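Local atomic coordinates of alkylhalidase CmlS (Streptomyces venezuelae, PDB entry 3I3L), a protein that probably halogenates an intermediate of chloramphenicol biosynthesis as an FAD-dependent halogenase, with its flavin covalently bound to the protein. Residues Q124-E129 with I239-D244; W209-L214 with L245-L250. All coordinates share one frame; numbering follows the deposited sequence.

Contact 1. Residues Q124-E129 with I239-D244; sequences QVKREE and IPIKDD. With FAD (flavin-adenine dinucleotide), chain B.
Gln-124 packs against Ile-239, Pro-240 and Ile-241 in the FAD-binding domain, just before helix 127-140 begins. Its CB and CG both lie against the carbonyl oxygen of Pro-240, and CB to Pro-240 O measures 3.1 Å. CD passes on to the CG2 methyl of Ile-239, 3.6 Å away. The amide at the tip rests against this same methyl, and the two side chains cross at about a right angle. CG is anti to the carbonyl carbon (chi1 -37°), and the chain bends at chi2 (-80°), which brings the amide to the CG2 methyl of Ile-239. No direct hydrogen bond joins the two segments. A water bridges them instead, donating to Gln-124 O at 2.8 Å and to Ile-241 O at 2.7 Å.

Ile-241 packs along the next two residues. Its CG2 faces Val-125 O, and its CD1 meets Lys-126 CE at 4.1 Å. At the outer edge Lys-242 NZ lies 4.4 Å from Lys-126 NZ. The carboxylate of Glu-129 is near Lys-242 too, beyond salt-bridge distance, and probably offsets some of this like charge.

Lys-126 is the N-cap residue, and its O accepts a hydrogen bond from Glu-129 N. The helix start presents Arg-127 to the cofactor. The Arg-127 chain folds at chi2 and chi3, and Asp-131 holds its NE in a salt bridge. NH1 and NH2 both donate to FAD O4'. At the guanidinium edge, in its plane, Arg-127 NH2 donates to the phosphate oxygen FAD O2A at 2.9 Å.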
loop_
_atom_site.group_PDB
_atom_site.type_symbol
_atom_site.label_atom_id
_atom_site.label_comp_id
_atom_site.label_asym_id
_atom_site.label_seq_id
_atom_site.Cartn_x
_atom_site.Cartn_y
_atom_site.Cartn_z
ATOM N N GLN A 124 -16.029 0.396 0.116
ATOM C CA GLN A 124 -15.923 -0.303 1.375
ATOM C C GLN A 124 -16.689 -1.629 1.177
ATOM O O GLN A 124 -17.690 -1.636 0.471
ATOM C CB GLN A 124 -16.589 0.514 2.488
ATOM C CG GLN A 124 -16.405 2.054 2.377
ATOM C CD GLN A 124 -15.051 2.483 2.902
ATOM O OE1 GLN A 124 -14.849 3.641 3.269
ATOM N NE2 GLN A 124 -14.126 1.544 2.997
ATOM N N VAL A 125 -16.197 -2.743 1.749
ATOM C CA VAL A 125 -16.838 -4.023 1.523
ATOM C C VAL A 125 -16.971 -4.852 2.777
ATOM O O VAL A 125 -16.254 -4.668 3.759
ATOM C CB VAL A 125 -16.118 -4.892 0.432
ATOM C CG1 VAL A 125 -15.859 -4.046 -0.868
ATOM C CG2 VAL A 125 -14.776 -5.414 0.983
ATOM N N LYS A 126 -17.887 -5.803 2.712
ATOM C CA LYS A 126 -17.938 -6.892 3.623
ATOM C C LYS A 126 -17.053 -7.970 3.010
ATOM O O LYS A 126 -17.345 -8.479 1.908
ATOM C CB LYS A 126 -19.398 -7.325 3.772
ATOM C CG LYS A 126 -19.641 -8.393 4.781
ATOM C CD LYS A 126 -21.157 -8.442 5.174
ATOM C CE LYS A 126 -21.373 -7.771 6.548
ATOM N NZ LYS A 126 -22.819 -7.814 6.980
ATOM N N ARG A 127 -15.932 -8.261 3.671
ATOM C CA ARG A 127 -14.867 -9.088 3.086
ATOM C C ARG A 127 -15.312 -10.526 2.756
ATOM O O ARG A 127 -14.834 -11.115 1.763
ATOM C CB ARG A 127 -13.626 -9.140 3.986
ATOM C CG ARG A 127 -12.714 -7.913 3.890
ATOM C CD ARG A 127 -12.005 -7.787 2.491
ATOM N NE ARG A 127 -11.216 -8.992 2.242
ATOM C CZ ARG A 127 -10.007 -9.216 2.784
ATOM N NH1 ARG A 127 -9.451 -8.295 3.608
ATOM N NH2 ARG A 127 -9.379 -10.374 2.542
ATOM N N GLU A 128 -16.204 -11.087 3.571
ATOM C CA GLU A 128 -16.750 -12.417 3.302
ATOM C C GLU A 128 -17.433 -12.447 1.917
ATOM O O GLU A 128 -17.378 -13.449 1.214
ATOM C CB GLU A 128 -17.709 -12.846 4.421
ATOM C CG GLU A 128 -18.932 -11.966 4.563
ATOM C CD GLU A 128 -19.519 -12.000 5.990
ATOM O OE1 GLU A 128 -20.470 -12.780 6.226
ATOM O OE2 GLU A 128 -19.059 -11.251 6.877
ATOM N N GLU A 129 -18.010 -11.317 1.507
ATOM C CA GLU A 129 -18.728 -11.261 0.233
ATOM C C GLU A 129 -17.810 -10.917 -0.909
ATOM O O GLU A 129 -17.812 -11.577 -1.937
ATOM C CB GLU A 129 -19.922 -10.280 0.311
ATOM C CG GLU A 129 -21.018 -10.753 1.254
ATOM C CD GLU A 129 -22.149 -9.714 1.457
ATOM O OE1 GLU A 129 -22.049 -8.522 1.046
ATOM O OE2 GLU A 129 -23.148 -10.099 2.082
ATOM N N ILE A 239 -15.548 2.747 9.544
ATOM C CA ILE A 239 -15.766 2.468 8.111
ATOM C C ILE A 239 -17.265 2.170 7.811
ATOM O O ILE A 239 -17.856 1.246 8.386
ATOM C CB ILE A 239 -14.970 1.251 7.637
ATOM C CG1 ILE A 239 -13.474 1.363 7.980
ATOM C CG2 ILE A 239 -15.204 0.968 6.123
ATOM C CD1 ILE A 239 -12.928 2.707 7.621
ATOM N N PRO A 240 -17.876 2.964 6.908
ATOM C CA PRO A 240 -19.244 2.605 6.522
ATOM C C PRO A 240 -19.210 1.462 5.506
ATOM O O PRO A 240 -18.754 1.655 4.418
ATOM C CB PRO A 240 -19.785 3.883 5.871
ATOM C CG PRO A 240 -18.517 4.751 5.517
ATOM C CD PRO A 240 -17.315 4.089 6.129
ATOM N N ILE A 241 -19.642 0.283 5.877
ATOM C CA ILE A 241 -19.693 -0.805 4.946
ATOM C C ILE A 241 -21.118 -1.031 4.397
ATOM O O ILE A 241 -21.325 -1.862 3.515
ATOM C CB ILE A 241 -19.157 -2.114 5.536
ATOM C CG1 ILE A 241 -20.000 -2.539 6.711
ATOM C CG2 ILE A 241 -17.668 -1.968 5.948
ATOM C CD1 ILE A 241 -19.922 -3.996 6.951
ATOM N N LYS A 242 -22.082 -0.278 4.916
ATOM C CA LYS A 242 -23.420 -0.238 4.320
ATOM C C LYS A 242 -24.022 1.138 4.498
ATOM O O LYS A 242 -23.344 2.048 5.005
ATOM C CB LYS A 242 -24.340 -1.304 4.912
ATOM C CG LYS A 242 -24.349 -2.560 4.119
ATOM C CD LYS A 242 -24.861 -3.731 4.943
ATOM C CE LYS A 242 -24.782 -5.047 4.134
ATOM N NZ LYS A 242 -23.438 -5.239 3.475
ATOM N N ASP A 243 -25.287 1.277 4.084
ATOM C CA ASP A 243 -26.082 2.479 4.333
ATOM C C ASP A 243 -26.088 2.844 5.831
ATOM O O ASP A 243 -25.841 4.019 6.210
ATOM C CB ASP A 243 -27.527 2.271 3.838
ATOM C CG ASP A 243 -28.426 3.518 4.032
ATOM O OD1 ASP A 243 -28.031 4.644 3.631
ATOM O OD2 ASP A 243 -29.546 3.360 4.571
ATOM N N ASP A 244 -26.357 1.846 6.673
ATOM C CA ASP A 244 -26.474 2.104 8.105
ATOM C C ASP A 244 -25.531 1.228 8.964
ATOM O O ASP A 244 -25.812 0.974 10.149
ATOM C CB ASP A 244 -27.935 1.914 8.543
ATOM C CG ASP A 244 -28.366 0.438 8.537
ATOM O OD1 ASP A 244 -27.955 -0.337 7.617
ATOM O OD2 ASP A 244 -29.092 0.046 9.483
HETATM P PA FAD B . -6.065 -13.042 3.698
HETATM O O1A FAD B . -5.791 -13.401 5.140
HETATM O O2A FAD B . -7.146 -12.048 3.454
HETATM O O5B FAD B . -6.404 -14.423 2.895
HETATM C C5B FAD B . -5.616 -15.579 3.095
HETATM C C4B FAD B . -6.447 -16.873 2.937
HETATM O O4B FAD B . -5.537 -17.991 3.056
HETATM C C3B FAD B . -7.487 -17.044 4.019
HETATM O O3B FAD B . -8.756 -17.120 3.445
HETATM C C2B FAD B . -7.127 -18.370 4.706
HETATM O O2B FAD B . -8.260 -19.151 4.921
HETATM C C1B FAD B . -6.192 -19.047 3.716
HETATM N N9A FAD B . -5.172 -19.935 4.243
HETATM C C8A FAD B . -4.336 -19.708 5.295
HETATM N N7A FAD B . -3.513 -20.771 5.431
HETATM C C5A FAD B . -3.866 -21.718 4.531
HETATM C C6A FAD B . -3.367 -22.980 4.264
HETATM N N6A FAD B . -2.351 -23.471 4.950
HETATM N N1A FAD B . -3.921 -23.682 3.228
HETATM C C2A FAD B . -4.967 -23.185 2.491
HETATM N N3A FAD B . -5.437 -21.936 2.761
HETATM C C4A FAD B . -4.897 -21.207 3.763
HETATM N N1 FAD B . -6.660 -3.916 4.549
HETATM C C2 FAD B . -7.261 -2.976 3.729
HETATM O O2 FAD B . -6.976 -2.997 2.539
HETATM N N3 FAD B . -8.126 -2.040 4.230
HETATM C C4 FAD B . -8.425 -2.009 5.566
HETATM O O4 FAD B . -9.251 -1.143 6.000
HETATM C C4X FAD B . -7.800 -2.931 6.408
HETATM N N5 FAD B . -8.090 -2.940 7.745
HETATM C C5X FAD B . -7.551 -3.919 8.548
HETATM C C6 FAD B . -7.832 -3.929 9.922
HETATM C C7 FAD B . -7.227 -4.860 10.732
HETATM C C7M FAD B . -7.523 -4.912 12.211
HETATM C C8 FAD B . -6.391 -5.807 10.148
HETATM C C8M FAD B . -5.800 -6.888 10.962
HETATM C C9 FAD B . -6.065 -5.785 8.788
HETATM C C9A FAD B . -6.676 -4.819 8.003
HETATM N N10 FAD B . -6.399 -4.847 6.666
HETATM C C10 FAD B . -6.910 -3.888 5.876
HETATM C "C1'" FAD B . -5.333 -5.796 6.234
HETATM C "C2'" FAD B . -5.869 -6.723 5.168
HETATM O "O2'" FAD B . -7.040 -7.264 5.631
HETATM C "C3'" FAD B . -4.919 -7.796 4.707
HETATM O "O3'" FAD B . -3.758 -7.195 4.178
HETATM C "C4'" FAD B . -5.566 -8.659 3.573
HETATM O "O4'" FAD B . -6.627 -9.437 4.052
HETATM C "C5'" FAD B . -4.530 -9.626 3.015
HETATM O "O5'" FAD B . -5.067 -10.355 1.949
HETATM P P FAD B . -4.421 -11.775 1.704
HETATM O O1P FAD B . -2.914 -11.655 1.743
HETATM O O2P FAD B . -5.070 -12.424 0.486
HETATM O O3P FAD B . -4.694 -12.622 3.055
HETATM O O HOH W 1 -20.390 -2.228 1.050
#

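Contact 2. Residues W209-L214 with L245-L250; sequences WSYFKL and LYSVGL
Ser-210 pairs with Val-248 and Phe-212 with Tyr-246 as antiparallel hydrogen-bonded pairs, in strands that run at 150° to each other. Each pair exchanges two N-H...O bonds. The bond from Val-248 N to Ser-210 O is 2.9 Å long and nearly straight at 170°.

Tyr-211, Ser-247 and Leu-245 lie on one face of the sheet. Tyr-211 CG is anti to the carbonyl carbon (chi1 -62°), which lays the ring obliquely across Ser-247. There Tyr-211 CE1 meets Ser-247 CB at 3.5 Å. Leu-245 CD2 touches Tyr-211 CB and comes to 3.2 Å from Phe-212 O. Tyr-211 and Ser-247 share Glu-64: Tyr-211 OH bonds to its OE2 and Ser-247 OG to its OE1. Ser-247 OG is also hydrogen-bonded to Trp-237 NE1. Tyr-60 OH bonds to both Tyr-211 OH and Trp-209 NE1. A phenylalanine in place of Tyr-211 would probably leave Glu-64 OE2 and Tyr-60 without this hydroxyl partner.

Trp-209 CB sits 3.5 Å from Gly-249 CA, a close approach that the missing side chain allows.

Phe-212, Val-248 and Tyr-246 point to the other face. Phe-212 CD2 meets Val-248 CG2 at 3.5 Å, the two side chains crossing at about a right angle. Leu-214 CD2 lies over one face of the Tyr-246 ring, 4.1 Å above its plane and offset toward the rim. Leu-214 O meets the edge of the same ring, in its plane. This is regular antiparallel pairing in the large mixed sheet of the FAD-binding domain, and the nearest atoms of the Trp-209 side chain come to about 5 Å from the bound FAD.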
loop_
_atom_site.group_PDB
_atom_site.type_symbol
_atom_site.label_atom_id
_atom_site.label_comp_id
_atom_site.label_asym_id
_atom_site.label_seq_id
_atom_site.Cartn_x
_atom_site.Cartn_y
_atom_site.Cartn_z
ATOM N N TRP A 209 -12.541 -4.777 17.763
ATOM C CA TRP A 209 -13.518 -4.115 16.907
ATOM C C TRP A 209 -14.861 -4.751 16.921
ATOM O O TRP A 209 -14.987 -5.909 17.301
ATOM C CB TRP A 209 -13.024 -4.071 15.442
ATOM C CG TRP A 209 -12.993 -5.388 14.697
ATOM C CD1 TRP A 209 -13.935 -5.864 13.848
ATOM C CD2 TRP A 209 -11.956 -6.374 14.731
ATOM N NE1 TRP A 209 -13.564 -7.089 13.345
ATOM C CE2 TRP A 209 -12.331 -7.405 13.849
ATOM C CE3 TRP A 209 -10.746 -6.483 15.428
ATOM C CZ2 TRP A 209 -11.544 -8.551 13.653
ATOM C CZ3 TRP A 209 -9.950 -7.620 15.224
ATOM C CH2 TRP A 209 -10.369 -8.650 14.375
ATOM N N SER A 210 -15.851 -4.000 16.450
ATOM C CA SER A 210 -17.229 -4.457 16.385
ATOM C C SER A 210 -17.991 -3.611 15.367
ATOM O O SER A 210 -17.376 -2.780 14.671
ATOM C CB SER A 210 -17.880 -4.367 17.776
ATOM O OG SER A 210 -19.144 -5.044 17.856
ATOM N N TYR A 211 -19.317 -3.804 15.276
ATOM C CA TYR A 211 -20.147 -3.086 14.314
ATOM C C TYR A 211 -21.286 -2.348 15.003
ATOM O O TYR A 211 -21.748 -2.751 16.056
ATOM C CB TYR A 211 -20.642 -4.044 13.224
ATOM C CG TYR A 211 -19.481 -4.651 12.429
ATOM C CD1 TYR A 211 -19.089 -4.122 11.226
ATOM C CD2 TYR A 211 -18.760 -5.725 12.923
ATOM C CE1 TYR A 211 -18.023 -4.661 10.530
ATOM C CE2 TYR A 211 -17.705 -6.253 12.240
ATOM C CZ TYR A 211 -17.352 -5.708 11.024
ATOM O OH TYR A 211 -16.271 -6.197 10.313
ATOM N N PHE A 212 -21.709 -1.246 14.397
ATOM C CA PHE A 212 -22.778 -0.418 14.897
ATOM C C PHE A 212 -23.785 -0.131 13.801
ATOM O O PHE A 212 -23.414 0.012 12.644
ATOM C CB PHE A 212 -22.256 0.903 15.471
ATOM C CG PHE A 212 -21.484 0.740 16.759
ATOM C CD1 PHE A 212 -22.124 0.875 17.993
ATOM C CD2 PHE A 212 -20.103 0.466 16.742
ATOM C CE1 PHE A 212 -21.400 0.720 19.226
ATOM C CE2 PHE A 212 -19.387 0.301 17.956
ATOM C CZ PHE A 212 -20.038 0.435 19.195
ATOM N N LYS A 213 -25.055 -0.016 14.191
ATOM C CA LYS A 213 -26.117 0.479 13.319
ATOM C C LYS A 213 -26.143 1.992 13.451
ATOM O O LYS A 213 -26.428 2.529 14.518
ATOM C CB LYS A 213 -27.458 -0.141 13.715
ATOM C CG LYS A 213 -28.699 0.443 12.990
ATOM C CD LYS A 213 -29.599 -0.682 12.421
ATOM C CE LYS A 213 -30.323 -1.454 13.504
ATOM N NZ LYS A 213 -31.593 -0.761 13.912
ATOM N N LEU A 214 -25.800 2.666 12.358
ATOM C CA LEU A 214 -25.606 4.103 12.354
ATOM C C LEU A 214 -25.584 4.501 10.904
ATOM O O LEU A 214 -24.997 3.801 10.083
ATOM C CB LEU A 214 -24.245 4.462 12.994
ATOM C CG LEU A 214 -23.818 5.941 12.904
ATOM C CD1 LEU A 214 -24.700 6.851 13.775
ATOM C CD2 LEU A 214 -22.354 6.109 13.261
ATOM N N LEU A 245 -24.422 0.776 8.369
ATOM C CA LEU A 245 -23.548 -0.157 9.043
ATOM C C LEU A 245 -22.125 0.355 9.075
ATOM O O LEU A 245 -21.519 0.604 8.050
ATOM C CB LEU A 245 -23.600 -1.526 8.381
ATOM C CG LEU A 245 -23.787 -2.715 9.297
ATOM C CD1 LEU A 245 -23.154 -3.949 8.682
ATOM C CD2 LEU A 245 -23.200 -2.451 10.651
ATOM N N TYR A 246 -21.592 0.487 10.282
ATOM C CA TYR A 246 -20.217 0.962 10.474
ATOM C C TYR A 246 -19.360 -0.071 11.168
ATOM O O TYR A 246 -19.780 -0.667 12.155
ATOM C CB TYR A 246 -20.187 2.266 11.243
ATOM C CG TYR A 246 -20.265 3.503 10.370
ATOM C CD1 TYR A 246 -21.470 3.957 9.873
ATOM C CD2 TYR A 246 -19.116 4.234 10.064
ATOM C CE1 TYR A 246 -21.536 5.123 9.134
ATOM C CE2 TYR A 246 -19.177 5.391 9.296
ATOM C CZ TYR A 246 -20.413 5.809 8.828
ATOM O OH TYR A 246 -20.493 6.940 8.061
ATOM N N SER A 247 -18.194 -0.328 10.595
ATOM C CA SER A 247 -17.150 -1.105 11.271
ATOM C C SER A 247 -16.392 -0.100 12.139
ATOM O O SER A 247 -15.975 0.955 11.643
ATOM C CB SER A 247 -16.206 -1.723 10.264
ATOM O OG SER A 247 -15.115 -2.375 10.919
ATOM N N VAL A 248 -16.288 -0.405 13.433
ATOM C CA VAL A 248 -15.628 0.513 14.419
ATOM C C VAL A 248 -14.553 -0.236 15.205
ATOM O O VAL A 248 -14.856 -1.151 15.968
ATOM C CB VAL A 248 -16.660 1.128 15.376
ATOM C CG1 VAL A 248 -15.934 2.112 16.362
ATOM C CG2 VAL A 248 -17.726 1.916 14.582
ATOM N N GLY A 249 -13.287 0.128 15.000
ATOM C CA GLY A 249 -12.172 -0.666 15.551
ATOM C C GLY A 249 -11.216 0.172 16.381
ATOM O O GLY A 249 -11.025 1.376 16.110
ATOM N N LEU A 250 -10.624 -0.450 17.402
ATOM C CA LEU A 250 -9.555 0.179 18.168
ATOM C C LEU A 250 -8.231 -0.437 17.740
ATOM O O LEU A 250 -8.090 -1.653 17.677
ATOM C CB LEU A 250 -9.726 -0.071 19.706
ATOM C CG LEU A 250 -11.165 0.154 20.216
ATOM C CD1 LEU A 250 -11.309 -0.330 21.666
ATOM C CD2 LEU A 250 -11.592 1.628 20.137
#

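In the fold
The segments alternate along the chain: 124-129, 209-214, 239-244, then 245-250. The last two are continuous, so the chain leaves strand 234-240 in contact 1, turns, and enters strand 245-253 in contact 2. The contact centres are 10 Å apart. Ile-239 O probably accepts a hydrogen bond from Ser-247 N, and Asp-244 O one from Leu-214 N. Strands 203-213, 245-253 and 234-240 are consecutive neighbours in one mixed sheet of the FAD-binding domain. Contact 1 joins this sheet to the start of helix 127-140, whose Arg-127 binds FAD. In contact 2, the Trp-209 side chain lies about 6 Å from that of Asp-297, the covalent flavin attachment site.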